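Local coordinates for protein N-acetylmuramoyl-L-alanine amidase XlyA (Bacillus subtilis, PDB 3RDR) that hydrolyses the amide link between N-acetylmuramoyl residues and L-amino acids in cell-wall glycopeptides, this chain being its zinc-bound catalytic domain, at residues N18-A23 with N77-G82; N33-A38 with I97-D102; A45-L50 with Y69-L74; W59-D64 with I93-C98. One frame throughout, in Å; residues are numbered along the deposited sequence.

Contact 1 of 4, residues N18-A23 with N77-G82; sequences NRPGYA and NGWHAG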
loop_
_atom_site.group_PDB
_atom_site.type_symbol
_atom_site.label_atom_id
_atom_site.label_comp_id
_atom_site.label_asym_id
_atom_site.label_seq_id
_atom_site.Cartn_x
_atom_site.Cartn_y
_atom_site.Cartn_z
ATOM N N ASN A 18 -4.972 -14.534 -3.573
ATOM C CA ASN A 18 -4.868 -13.095 -3.382
ATOM C C ASN A 18 -4.165 -12.363 -4.521
ATOM O O ASN A 18 -3.636 -11.269 -4.338
ATOM C CB ASN A 18 -4.225 -12.744 -2.031
ATOM C CG ASN A 18 -2.777 -13.151 -1.939
ATOM O OD1 ASN A 18 -2.035 -12.645 -1.090
ATOM N ND2 ASN A 18 -2.360 -14.063 -2.797
ATOM N N ARG A 19 -4.143 -12.986 -5.695
ATOM C CA ARG A 19 -3.586 -12.342 -6.879
ATOM C C ARG A 19 -4.642 -12.537 -7.964
ATOM O O ARG A 19 -4.442 -13.285 -8.924
ATOM C CB ARG A 19 -2.247 -12.954 -7.317
ATOM C CG ARG A 19 -1.675 -12.234 -8.544
ATOM C CD ARG A 19 -0.202 -12.527 -8.842
ATOM N NE ARG A 19 0.204 -11.848 -10.073
ATOM C CZ ARG A 19 1.415 -11.912 -10.625
ATOM N NH1 ARG A 19 2.380 -12.627 -10.066
ATOM N NH2 ARG A 19 1.656 -11.262 -11.757
ATOM N N PRO A 20 -5.795 -11.864 -7.811
ATOM C CA PRO A 20 -6.905 -11.951 -8.766
ATOM C C PRO A 20 -6.469 -11.713 -10.203
ATOM O O PRO A 20 -7.024 -12.301 -11.129
ATOM C CB PRO A 20 -7.887 -10.893 -8.255
ATOM C CG PRO A 20 -6.992 -9.901 -7.563
ATOM C CD PRO A 20 -6.043 -10.801 -6.823
ATOM N N GLY A 21 -5.486 -10.836 -10.383
ATOM C CA GLY A 21 -4.968 -10.566 -11.713
ATOM C C GLY A 21 -5.821 -9.811 -12.718
ATOM O O GLY A 21 -5.665 -10.019 -13.921
ATOM N N TYR A 22 -6.723 -8.945 -12.261
ATOM C CA TYR A 22 -7.528 -8.179 -13.207
ATOM C C TYR A 22 -6.682 -7.029 -13.733
ATOM O O TYR A 22 -5.932 -6.408 -12.974
ATOM C CB TYR A 22 -8.781 -7.610 -12.542
ATOM C CG TYR A 22 -9.837 -8.641 -12.246
ATOM C CD1 TYR A 22 -10.490 -9.322 -13.279
ATOM C CD2 TYR A 22 -10.181 -8.948 -10.929
ATOM C CE1 TYR A 22 -11.461 -10.287 -13.003
ATOM C CE2 TYR A 22 -11.144 -9.905 -10.643
ATOM C CZ TYR A 22 -11.781 -10.574 -11.680
ATOM O OH TYR A 22 -12.726 -11.529 -11.382
ATOM N N ALA A 23 -6.790 -6.754 -15.031
ATOM C CA ALA A 23 -6.033 -5.666 -15.637
ATOM C C ALA A 23 -6.416 -4.366 -14.945
ATOM O O ALA A 23 -7.594 -4.121 -14.660
ATOM C CB ALA A 23 -6.338 -5.571 -17.126
ATOM N N ASN A 77 -4.752 -5.573 -10.227
ATOM C CA ASN A 77 -5.405 -5.085 -9.013
ATOM C C ASN A 77 -5.083 -5.963 -7.810
ATOM O O ASN A 77 -4.521 -7.053 -7.942
ATOM C CB ASN A 77 -6.927 -5.067 -9.189
ATOM C CG ASN A 77 -7.546 -6.449 -9.029
ATOM O OD1 ASN A 77 -7.251 -7.371 -9.794
ATOM N ND2 ASN A 77 -8.403 -6.601 -8.021
ATOM N N GLY A 78 -5.452 -5.474 -6.634
ATOM C CA GLY A 78 -5.251 -6.223 -5.410
ATOM C C GLY A 78 -6.574 -6.171 -4.673
ATOM O O GLY A 78 -7.462 -5.433 -5.079
ATOM N N TRP A 79 -6.725 -6.964 -3.618
ATOM C CA TRP A 79 -7.952 -6.952 -2.819
ATOM C C TRP A 79 -7.573 -6.268 -1.508
ATOM O O TRP A 79 -7.011 -6.911 -0.624
ATOM C CB TRP A 79 -8.414 -8.381 -2.522
ATOM C CG TRP A 79 -8.902 -9.159 -3.715
ATOM C CD1 TRP A 79 -8.636 -10.469 -3.994
ATOM C CD2 TRP A 79 -9.797 -8.704 -4.742
ATOM N NE1 TRP A 79 -9.308 -10.859 -5.124
ATOM C CE2 TRP A 79 -10.028 -9.799 -5.605
ATOM C CE3 TRP A 79 -10.425 -7.481 -5.015
ATOM C CZ2 TRP A 79 -10.861 -9.710 -6.725
ATOM C CZ3 TRP A 79 -11.253 -7.390 -6.126
ATOM C CH2 TRP A 79 -11.464 -8.501 -6.970
ATOM N N HIS A 80 -7.878 -4.980 -1.367
ATOM C CA HIS A 80 -7.487 -4.270 -0.150
ATOM C C HIS A 80 -8.370 -3.105 0.279
ATOM O O HIS A 80 -8.374 -2.744 1.456
ATOM C CB HIS A 80 -6.058 -3.754 -0.321
ATOM C CG HIS A 80 -5.897 -2.826 -1.485
ATOM N ND1 HIS A 80 -6.066 -1.462 -1.378
ATOM C CD2 HIS A 80 -5.666 -3.073 -2.797
ATOM C CE1 HIS A 80 -5.949 -0.910 -2.574
ATOM N NE2 HIS A 80 -5.707 -1.867 -3.452
ATOM N N ALA A 81 -9.109 -2.523 -0.663
ATOM C CA ALA A 81 -9.954 -1.365 -0.378
ATOM C C ALA A 81 -11.320 -1.680 0.229
ATOM O O ALA A 81 -11.963 -0.800 0.799
ATOM C CB ALA A 81 -10.127 -0.535 -1.649
ATOM N N GLY A 82 -11.766 -2.927 0.094
ATOM C CA GLY A 82 -13.047 -3.321 0.653
ATOM C C GLY A 82 -14.277 -2.761 -0.040
ATOM O O GLY A 82 -15.342 -2.668 0.571
HETATM O O HOH W 1 -3.537 -9.419 -9.042
#
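Asn77 and Tyr22 trade a pair of hydrogen bonds that join the loop between strands 7-9 and 28-33 to the loop between strand 68-70 and helix 87-90. Asn77 OD1 accepts from Tyr22 N at 3.0 Å, the donor arriving nearly along the C=O axis, and Asn77 N donates to Tyr22 O at 3.1 Å. In Asn77, chi1 of 79° puts CG in the crowded position between the backbone N and the carbonyl carbon; the carboxamide beyond it lies beside the tyrosine side chain, pointing the same way, with ring and amide planes 43° apart. Tyr22 CB rests 3.2 Å from Asn77 OD1. Farther out, the tyrosine ring brings its edge to Trp79, Tyr22 CE2 lying 3.9 Å from Trp79 CZ2. Pro20 lies over one face of the indole: its CG makes a CH-pi contact 3.8 Å from the centre of the five-membered ring, while Pro20 CB packs 3.5 Å from Trp79 CZ2. Asn77 ND2 stands over that same face, toward the rim. Outside the pair, Arg90 makes a cation-pi contact with Tyr22. The chemistry is thus mixed: two direct bonds and a water bridging Gly21 N and Asn77 O tie the backbones together, and proline-on-indole packing fills in beside them.

Contact 2 of 4, residues N33-A38 with I97-D102; sequences NTANTA and ICENAD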
loop_
_atom_site.group_PDB
_atom_site.type_symbol
_atom_site.label_atom_id
_atom_site.label_comp_id
_atom_site.label_asym_id
_atom_site.label_seq_id
_atom_site.Cartn_x
_atom_site.Cartn_y
_atom_site.Cartn_z
ATOM N N ASN A 33 -2.195 1.413 6.858
ATOM C CA ASN A 33 -1.256 1.283 7.973
ATOM C C ASN A 33 -1.517 -0.157 8.406
ATOM O O ASN A 33 -2.669 -0.539 8.590
ATOM C CB ASN A 33 -1.589 2.251 9.120
ATOM C CG ASN A 33 -1.007 3.648 8.907
ATOM O OD1 ASN A 33 -1.278 4.565 9.684
ATOM N ND2 ASN A 33 -0.201 3.813 7.863
ATOM N N THR A 34 -0.465 -0.955 8.558
ATOM C CA THR A 34 -0.617 -2.366 8.921
ATOM C C THR A 34 -1.280 -2.660 10.270
ATOM O O THR A 34 -1.860 -3.736 10.449
ATOM C CB THR A 34 0.740 -3.089 8.923
ATOM O OG1 THR A 34 1.568 -2.534 9.952
ATOM C CG2 THR A 34 1.440 -2.933 7.574
ATOM N N ALA A 35 -1.197 -1.716 11.208
ATOM C CA ALA A 35 -1.757 -1.906 12.550
ATOM C C ALA A 35 -1.082 -3.118 13.206
ATOM O O ALA A 35 -1.682 -3.835 14.015
ATOM C CB ALA A 35 -3.281 -2.112 12.481
ATOM N N ASN A 36 0.177 -3.334 12.846
ATOM C CA ASN A 36 0.966 -4.434 13.381
ATOM C C ASN A 36 2.225 -3.832 14.000
ATOM O O ASN A 36 3.208 -3.577 13.301
ATOM C CB ASN A 36 1.353 -5.398 12.255
ATOM C CG ASN A 36 1.918 -6.704 12.777
ATOM O OD1 ASN A 36 2.411 -6.769 13.906
ATOM N ND2 ASN A 36 1.863 -7.750 11.955
ATOM N N THR A 37 2.197 -3.607 15.312
ATOM C CA THR A 37 3.334 -3.010 16.009
ATOM C C THR A 37 4.407 -4.013 16.438
ATOM O O THR A 37 5.439 -3.623 16.981
ATOM C CB THR A 37 2.869 -2.249 17.272
ATOM O OG1 THR A 37 2.132 -3.141 18.117
ATOM C CG2 THR A 37 1.984 -1.058 16.896
ATOM N N ALA A 38 4.162 -5.296 16.194
ATOM C CA ALA A 38 5.102 -6.344 16.581
ATOM C C ALA A 38 6.503 -6.179 16.009
ATOM O O ALA A 38 6.680 -5.839 14.839
ATOM C CB ALA A 38 4.554 -7.707 16.180
ATOM N N ILE A 97 1.924 0.887 5.128
ATOM C CA ILE A 97 3.037 1.474 5.866
ATOM C C ILE A 97 3.148 0.707 7.179
ATOM O O ILE A 97 2.182 0.610 7.932
ATOM C CB ILE A 97 2.802 2.974 6.154
ATOM C CG1 ILE A 97 2.666 3.738 4.834
ATOM C CG2 ILE A 97 3.982 3.549 6.946
ATOM C CD1 ILE A 97 2.419 5.230 5.006
ATOM N N CYS A 98 4.329 0.153 7.441
ATOM C CA CYS A 98 4.564 -0.641 8.645
ATOM C C CYS A 98 4.640 0.154 9.951
ATOM O O CYS A 98 4.944 1.349 9.956
ATOM C CB CYS A 98 5.847 -1.462 8.477
ATOM S SG CYS A 98 5.801 -2.682 7.119
ATOM N N GLU A 99 4.361 -0.541 11.052
ATOM C CA GLU A 99 4.386 0.038 12.390
ATOM C C GLU A 99 5.252 -0.816 13.321
ATOM O O GLU A 99 5.144 -0.701 14.543
ATOM C CB GLU A 99 2.966 0.097 12.967
ATOM C CG GLU A 99 1.973 0.961 12.189
ATOM C CD GLU A 99 0.593 0.969 12.830
ATOM O OE1 GLU A 99 0.519 1.135 14.064
ATOM O OE2 GLU A 99 -0.415 0.817 12.108
ATOM N N ASN A 100 6.098 -1.677 12.756
ATOM C CA ASN A 100 6.932 -2.551 13.580
ATOM C C ASN A 100 7.771 -1.806 14.626
ATOM O O ASN A 100 8.354 -0.761 14.347
ATOM C CB ASN A 100 7.825 -3.436 12.696
ATOM C CG ASN A 100 8.649 -2.644 11.694
ATOM O OD1 ASN A 100 8.114 -1.871 10.893
ATOM N ND2 ASN A 100 9.961 -2.846 11.722
ATOM N N ALA A 101 7.813 -2.360 15.835
ATOM C CA ALA A 101 8.553 -1.766 16.946
ATOM C C ALA A 101 10.013 -1.472 16.625
ATOM O O ALA A 101 10.546 -0.455 17.063
ATOM C CB ALA A 101 8.469 -2.675 18.162
ATOM N N ASP A 102 10.661 -2.355 15.868
ATOM C CA ASP A 102 12.066 -2.150 15.524
ATOM C C ASP A 102 12.281 -1.184 14.359
ATOM O O ASP A 102 13.390 -1.072 13.832
ATOM C CB ASP A 102 12.760 -3.491 15.225
ATOM C CG ASP A 102 12.012 -4.340 14.206
ATOM O OD1 ASP A 102 12.686 -5.054 13.432
ATOM O OD2 ASP A 102 10.764 -4.318 14.184
HETATM O O HOH W 2 3.911 -3.553 10.696
#
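Glu99 reaches from 97-102 into the turn of 33-38, just beyond the point where two neighbouring parallel strands of the amidase's T7 lysozyme-type sheet, 28-33 and 92-97, come to their ends. The last bridge of that pair, Asn33 with Ile97, leads into the bond from Thr34 N to Ile97 O (3.1 Å). Past it the strands give way to loops that continue side by side.

Glu99 has the most surface buried here. Its chi1 of -62° sets CG beside the backbone N, the chain runs extended beyond it, and the carboxylate reaches the backbone of Ala35. Ala35 N meets Glu99 OE2 at 2.8 Å from well above the carboxylate plane, while OE1 forms a salt bridge with Arg143; both would be expected to favour the charged form. Asn33 lies alongside Ile97, with Asn33 ND2 3.6 Å from Ile97 CB and Asn33 CB 3.5 Å from Glu99 OE2. The amide oxygen OD1 turns elsewhere, to Lys144 N.

Thr37 crosses Glu99 obliquely: Thr37 CG2 is 3.9 Å from Glu99 OE1, and Thr37 CA makes a CA-H...O contact of 3.3 Å with Glu99 O. The Thr37 carbonyl accepts from Ala101 N. One ordered water completes the join: it accepts from Thr34 OG1 at 2.7 Å and from Glu99 N, and donates to Asn36 O.

Contact 3 of 4, residues A45-L50 with Y69-L74; sequences AHARYL and YQHLPL
Leu50 and His71 meet methyl to ring: CD1 of the leucine stands over the centre of one imidazole face, 3.4 Å from the ring centroid and 14° off its normal, a CH-pi contact in which the two side chains cross at about a right angle. At the ring's edge Ala47 closes in, its CA 3.4 Å from His71 CE1. The same alanine sets its CB 3.4 Å from Tyr69 CD2, so one small residue touches both aromatic side chains.

Around this first shell, polar partners engage both nitrogens of the imidazole. A water links His71 ND1 to Ala47 O, 2.8 Å from each, and NE2 is hydrogen-bonded to Thr62 OG1. Held at both nitrogens, the ring should be restrained in its rotation. Over the face opposite Leu50 comes Tyr69 O, toward the rim. The Trp59 ring also meets the imidazole, steeply inclined to it.

No direct hydrogen bond joins the two segments; the contact is packing plus one water. It seats helix 43-50 against the end of strand 68-70. That strand lies antiparallel beside 61-63, whose Thr62 touches the same helix through Ala43 and His46.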
loop_
_atom_site.group_PDB
_atom_site.type_symbol
_atom_site.label_atom_id
_atom_site.label_comp_id
_atom_site.label_asym_id
_atom_site.label_seq_id
_atom_site.Cartn_x
_atom_site.Cartn_y
_atom_site.Cartn_z
ATOM N N ALA A 45 8.825 -9.157 5.877
ATOM C CA ALA A 45 7.945 -10.105 6.558
ATOM C C ALA A 45 6.576 -10.144 5.886
ATOM O O ALA A 45 5.995 -11.218 5.709
ATOM C CB ALA A 45 7.803 -9.740 8.041
ATOM N N HIS A 46 6.048 -8.980 5.513
ATOM C CA HIS A 46 4.756 -8.948 4.841
ATOM C C HIS A 46 4.856 -9.608 3.465
ATOM O O HIS A 46 3.923 -10.262 3.020
ATOM C CB HIS A 46 4.238 -7.510 4.700
ATOM C CG HIS A 46 3.638 -6.961 5.958
ATOM N ND1 HIS A 46 4.401 -6.532 7.024
ATOM C CD2 HIS A 46 2.346 -6.813 6.338
ATOM C CE1 HIS A 46 3.604 -6.145 8.005
ATOM N NE2 HIS A 46 2.353 -6.306 7.614
ATOM N N ALA A 47 5.990 -9.438 2.792
ATOM C CA ALA A 47 6.187 -10.046 1.476
ATOM C C ALA A 47 6.056 -11.565 1.580
ATOM O O ALA A 47 5.461 -12.210 0.716
ATOM C CB ALA A 47 7.559 -9.682 0.930
ATOM N N ARG A 48 6.626 -12.124 2.643
ATOM C CA ARG A 48 6.581 -13.562 2.882
ATOM C C ARG A 48 5.157 -13.984 3.233
ATOM O O ARG A 48 4.651 -14.982 2.718
ATOM C CB ARG A 48 7.540 -13.941 4.021
ATOM C CG ARG A 48 7.645 -15.441 4.268
ATOM C CD ARG A 48 8.752 -15.806 5.261
ATOM N NE ARG A 48 8.450 -15.415 6.641
ATOM C CZ ARG A 48 8.749 -14.233 7.181
ATOM N NH1 ARG A 48 9.367 -13.302 6.467
ATOM N NH2 ARG A 48 8.431 -13.983 8.446
ATOM N N TYR A 49 4.507 -13.220 4.104
ATOM C CA TYR A 49 3.143 -13.538 4.493
ATOM C C TYR A 49 2.183 -13.582 3.301
ATOM O O TYR A 49 1.388 -14.517 3.164
ATOM C CB TYR A 49 2.621 -12.516 5.500
ATOM C CG TYR A 49 1.117 -12.576 5.660
ATOM C CD1 TYR A 49 0.512 -13.600 6.387
ATOM C CD2 TYR A 49 0.293 -11.640 5.034
ATOM C CE1 TYR A 49 -0.882 -13.692 6.487
ATOM C CE2 TYR A 49 -1.099 -11.723 5.126
ATOM C CZ TYR A 49 -1.677 -12.751 5.853
ATOM O OH TYR A 49 -3.055 -12.849 5.934
ATOM N N LEU A 50 2.254 -12.569 2.444
ATOM C CA LEU A 50 1.365 -12.488 1.289
ATOM C C LEU A 50 1.459 -13.661 0.318
ATOM O O LEU A 50 0.529 -13.905 -0.454
ATOM C CB LEU A 50 1.585 -11.161 0.543
ATOM C CG LEU A 50 1.038 -9.918 1.265
ATOM C CD1 LEU A 50 1.395 -8.648 0.504
ATOM C CD2 LEU A 50 -0.476 -10.042 1.398
ATOM N N TYR A 69 8.861 -3.252 -0.519
ATOM C CA TYR A 69 8.665 -4.510 -1.225
ATOM C C TYR A 69 7.415 -4.386 -2.087
ATOM O O TYR A 69 6.417 -3.813 -1.652
ATOM C CB TYR A 69 8.484 -5.675 -0.244
ATOM C CG TYR A 69 9.764 -6.401 0.112
ATOM C CD1 TYR A 69 10.723 -5.810 0.942
ATOM C CD2 TYR A 69 10.028 -7.673 -0.398
ATOM C CE1 TYR A 69 11.912 -6.472 1.253
ATOM C CE2 TYR A 69 11.214 -8.346 -0.095
ATOM C CZ TYR A 69 12.151 -7.739 0.729
ATOM O OH TYR A 69 13.325 -8.396 1.023
ATOM N N GLN A 70 7.478 -4.910 -3.309
ATOM C CA GLN A 70 6.338 -4.873 -4.226
ATOM C C GLN A 70 5.839 -6.308 -4.379
ATOM O O GLN A 70 6.597 -7.204 -4.741
ATOM C CB GLN A 70 6.754 -4.316 -5.587
ATOM C CG GLN A 70 5.585 -3.933 -6.482
ATOM C CD GLN A 70 6.029 -3.542 -7.880
ATOM O OE1 GLN A 70 7.125 -3.023 -8.068
ATOM N NE2 GLN A 70 5.174 -3.778 -8.863
ATOM N N HIS A 71 4.554 -6.508 -4.109
ATOM C CA HIS A 71 3.950 -7.830 -4.154
ATOM C C HIS A 71 3.134 -8.097 -5.411
ATOM O O HIS A 71 2.795 -9.241 -5.707
ATOM C CB HIS A 71 3.044 -7.995 -2.933
ATOM C CG HIS A 71 3.614 -7.410 -1.679
ATOM N ND1 HIS A 71 4.650 -8.000 -0.986
ATOM C CD2 HIS A 71 3.309 -6.274 -1.008
ATOM C CE1 HIS A 71 4.957 -7.253 0.061
ATOM N NE2 HIS A 71 4.158 -6.200 0.069
ATOM N N LEU A 72 2.824 -7.036 -6.146
ATOM C CA LEU A 72 2.006 -7.141 -7.348
ATOM C C LEU A 72 2.485 -6.170 -8.419
ATOM O O LEU A 72 3.022 -5.102 -8.105
ATOM C CB LEU A 72 0.557 -6.785 -7.001
ATOM C CG LEU A 72 -0.586 -7.763 -6.716
ATOM C CD1 LEU A 72 -0.101 -9.119 -6.262
ATOM C CD2 LEU A 72 -1.495 -7.117 -5.684
ATOM N N PRO A 73 2.309 -6.532 -9.702
ATOM C CA PRO A 73 2.732 -5.631 -10.777
ATOM C C PRO A 73 1.693 -4.511 -10.812
ATOM O O PRO A 73 0.531 -4.741 -10.471
ATOM C CB PRO A 73 2.684 -6.526 -12.018
ATOM C CG PRO A 73 1.590 -7.498 -11.693
ATOM C CD PRO A 73 1.890 -7.838 -10.245
ATOM N N LEU A 74 2.094 -3.311 -11.218
ATOM C CA LEU A 74 1.161 -2.191 -11.241
ATOM C C LEU A 74 0.060 -2.237 -12.303
ATOM O O LEU A 74 -0.789 -1.345 -12.352
ATOM C CB LEU A 74 1.935 -0.872 -11.335
ATOM C CG LEU A 74 2.974 -0.687 -10.220
ATOM C CD1 LEU A 74 3.473 0.749 -10.229
ATOM C CD2 LEU A 74 2.359 -1.023 -8.863
HETATM O O HOH W 3 4.994 -10.709 -1.643
#

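Contact 4 of 4, residues W59-D64 with I93-C98; sequences WHFTVD and IGIEIC
Phe61 and Glu96 carry the centre of a ladder of backbone bonds in which strand 61-63 and residues 93-97 run parallel, 22° apart. Phe61 N bonds to Gly94 O, Glu96 N to Phe61 O at 2.7 Å, Val63 N to Glu96 O at 2.7 Å and Cys98 N to Val63 O at 2.9 Å; a weak bond from His60 N shares Gly94 O.

Against the indole of Trp59 the contact is CH-pi. Glu96 CG, anti to the carbonyl carbon (chi1 -84°), lies over the five-membered ring, 3.4 Å from the centroid; a bend at chi2 carries the carboxylate onward. Trp59 NE1 donates in its ring plane to Thr62 OG1 at 2.7 Å, an oxygen also bonded to His71 NE2, which should hold the ring's rotation.

Apolar contacts line the face bearing Phe61, Val63, Ile95 and Ile97. Val63 and Ile95 lie side by side, pointing the same way, CG2 of Val63 3.9 Å from CG2 of Ile95, and Phe61 CD2 meets Ile93 CG2 at 4.0 Å. Helix 105-122 covers this side.

The opposite face, with Thr62 and Glu96, looks toward the metal: the Glu96 side chain is about 5 Å from the zinc ion held by His32, His133 and Cys141. A buried central sheet, helix behind and metal in front, is the layout of the Amidase_2 catalytic domain.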
loop_
_atom_site.group_PDB
_atom_site.type_symbol
_atom_site.label_atom_id
_atom_site.label_comp_id
_atom_site.label_asym_id
_atom_site.label_seq_id
_atom_site.Cartn_x
_atom_site.Cartn_y
_atom_site.Cartn_z
ATOM N N TRP A 59 -2.036 -6.159 -1.659
ATOM C CA TRP A 59 -1.815 -4.782 -2.070
ATOM C C TRP A 59 -0.492 -4.755 -2.829
ATOM O O TRP A 59 0.221 -5.761 -2.877
ATOM C CB TRP A 59 -1.794 -3.851 -0.850
ATOM C CG TRP A 59 -0.849 -4.283 0.204
ATOM C CD1 TRP A 59 0.448 -3.893 0.353
ATOM C CD2 TRP A 59 -1.111 -5.224 1.255
ATOM N NE1 TRP A 59 1.011 -4.531 1.432
ATOM C CE2 TRP A 59 0.077 -5.354 2.003
ATOM C CE3 TRP A 59 -2.236 -5.968 1.637
ATOM C CZ2 TRP A 59 0.176 -6.198 3.116
ATOM C CZ3 TRP A 59 -2.137 -6.809 2.746
ATOM C CH2 TRP A 59 -0.937 -6.915 3.469
ATOM N N HIS A 60 -0.153 -3.606 -3.404
ATOM C CA HIS A 60 1.049 -3.496 -4.225
ATOM C C HIS A 60 2.391 -3.247 -3.544
ATOM O O HIS A 60 3.388 -3.881 -3.897
ATOM C CB HIS A 60 0.800 -2.424 -5.290
ATOM C CG HIS A 60 -0.492 -2.609 -6.022
ATOM N ND1 HIS A 60 -0.585 -3.311 -7.206
ATOM C CD2 HIS A 60 -1.758 -2.258 -5.693
ATOM C CE1 HIS A 60 -1.853 -3.387 -7.572
ATOM N NE2 HIS A 60 -2.585 -2.757 -6.672
ATOM N N PHE A 61 2.418 -2.337 -2.575
ATOM C CA PHE A 61 3.661 -1.987 -1.887
ATOM C C PHE A 61 3.568 -1.963 -0.361
ATOM O O PHE A 61 2.589 -1.469 0.206
ATOM C CB PHE A 61 4.122 -0.586 -2.309
ATOM C CG PHE A 61 4.525 -0.458 -3.754
ATOM C CD1 PHE A 61 5.755 -0.929 -4.194
ATOM C CD2 PHE A 61 3.703 0.214 -4.655
ATOM C CE1 PHE A 61 6.168 -0.722 -5.510
ATOM C CE2 PHE A 61 4.109 0.424 -5.972
ATOM C CZ PHE A 61 5.345 -0.045 -6.398
ATOM N N THR A 62 4.593 -2.490 0.298
ATOM C CA THR A 62 4.668 -2.438 1.752
ATOM C C THR A 62 5.928 -1.615 2.012
ATOM O O THR A 62 6.993 -1.900 1.457
ATOM C CB THR A 62 4.803 -3.817 2.404
ATOM O OG1 THR A 62 3.640 -4.602 2.108
ATOM C CG2 THR A 62 4.914 -3.660 3.929
ATOM N N VAL A 63 5.793 -0.586 2.838
ATOM C CA VAL A 63 6.894 0.319 3.140
ATOM C C VAL A 63 7.290 0.330 4.615
ATOM O O VAL A 63 6.433 0.489 5.479
ATOM C CB VAL A 63 6.508 1.784 2.759
ATOM C CG1 VAL A 63 7.702 2.722 2.958
ATOM C CG2 VAL A 63 5.999 1.847 1.325
ATOM N N ASP A 64 8.576 0.138 4.910
ATOM C CA ASP A 64 9.038 0.239 6.295
ATOM C C ASP A 64 10.116 1.322 6.317
ATOM O O ASP A 64 10.310 2.009 5.310
ATOM C CB ASP A 64 9.549 -1.100 6.870
ATOM C CG ASP A 64 10.755 -1.654 6.143
ATOM O OD1 ASP A 64 11.642 -0.871 5.759
ATOM O OD2 ASP A 64 10.827 -2.893 5.984
ATOM N N ILE A 93 -3.592 1.837 -6.607
ATOM C CA ILE A 93 -2.399 1.150 -6.151
ATOM C C ILE A 93 -2.455 1.173 -4.629
ATOM O O ILE A 93 -2.539 2.245 -4.024
ATOM C CB ILE A 93 -1.129 1.879 -6.625
ATOM C CG1 ILE A 93 -1.088 1.905 -8.158
ATOM C CG2 ILE A 93 0.111 1.191 -6.070
ATOM C CD1 ILE A 93 0.041 2.746 -8.731
ATOM N N GLY A 94 -2.439 -0.007 -4.017
ATOM C CA GLY A 94 -2.488 -0.093 -2.569
ATOM C C GLY A 94 -1.110 -0.068 -1.925
ATOM O O GLY A 94 -0.205 -0.808 -2.339
ATOM N N ILE A 95 -0.952 0.789 -0.916
ATOM C CA ILE A 95 0.310 0.918 -0.189
ATOM C C ILE A 95 0.119 0.725 1.314
ATOM O O ILE A 95 -0.757 1.342 1.928
ATOM C CB ILE A 95 0.969 2.317 -0.392
ATOM C CG1 ILE A 95 1.318 2.541 -1.867
ATOM C CG2 ILE A 95 2.257 2.412 0.425
ATOM C CD1 ILE A 95 0.137 2.881 -2.727
ATOM N N GLU A 96 0.940 -0.136 1.907
ATOM C CA GLU A 96 0.872 -0.374 3.344
ATOM C C GLU A 96 2.112 0.219 3.996
ATOM O O GLU A 96 3.220 0.080 3.472
ATOM C CB GLU A 96 0.804 -1.877 3.648
ATOM C CG GLU A 96 -0.594 -2.479 3.575
ATOM C CD GLU A 96 -1.412 -2.243 4.844
ATOM O OE1 GLU A 96 -0.994 -1.423 5.690
ATOM O OE2 GLU A 96 -2.484 -2.875 4.988
ATOM N N ILE A 97 1.924 0.887 5.128
ATOM C CA ILE A 97 3.037 1.474 5.866
ATOM C C ILE A 97 3.148 0.707 7.179
ATOM O O ILE A 97 2.182 0.610 7.932
ATOM C CB ILE A 97 2.802 2.974 6.154
ATOM C CG1 ILE A 97 2.666 3.738 4.834
ATOM C CG2 ILE A 97 3.982 3.549 6.946
ATOM C CD1 ILE A 97 2.419 5.230 5.006
ATOM N N CYS A 98 4.329 0.153 7.441
ATOM C CA CYS A 98 4.564 -0.641 8.645
ATOM C C CYS A 98 4.640 0.154 9.951
ATOM O O CYS A 98 4.944 1.349 9.956
ATOM C CB CYS A 98 5.847 -1.462 8.477
ATOM S SG CYS A 98 5.801 -2.682 7.119
#

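In the fold
From the N terminus, contact 1 starts in the loop before strand 28-33 and closes at 77-82, joining two loops. Contact 2 opens at the end of that strand and closes at 97-102, so the two cross; it ties the loops after strands 28-33 and 92-97. Contact 3, joining helix 43-50 to the end of strand 68-70, falls wholly within the spans of both. Contact 4 opens at 59-64, between the halves of contact 3, and closes at 93-98, pairing two neighbouring central strands; it crosses contacts 1 and 3 and shares Ile97 and Cys98 with contact 2. Contacts 1 and 2 lie on opposite sides of the chain's centre, about 22 Å apart between centres, while contact 4 touches all three others.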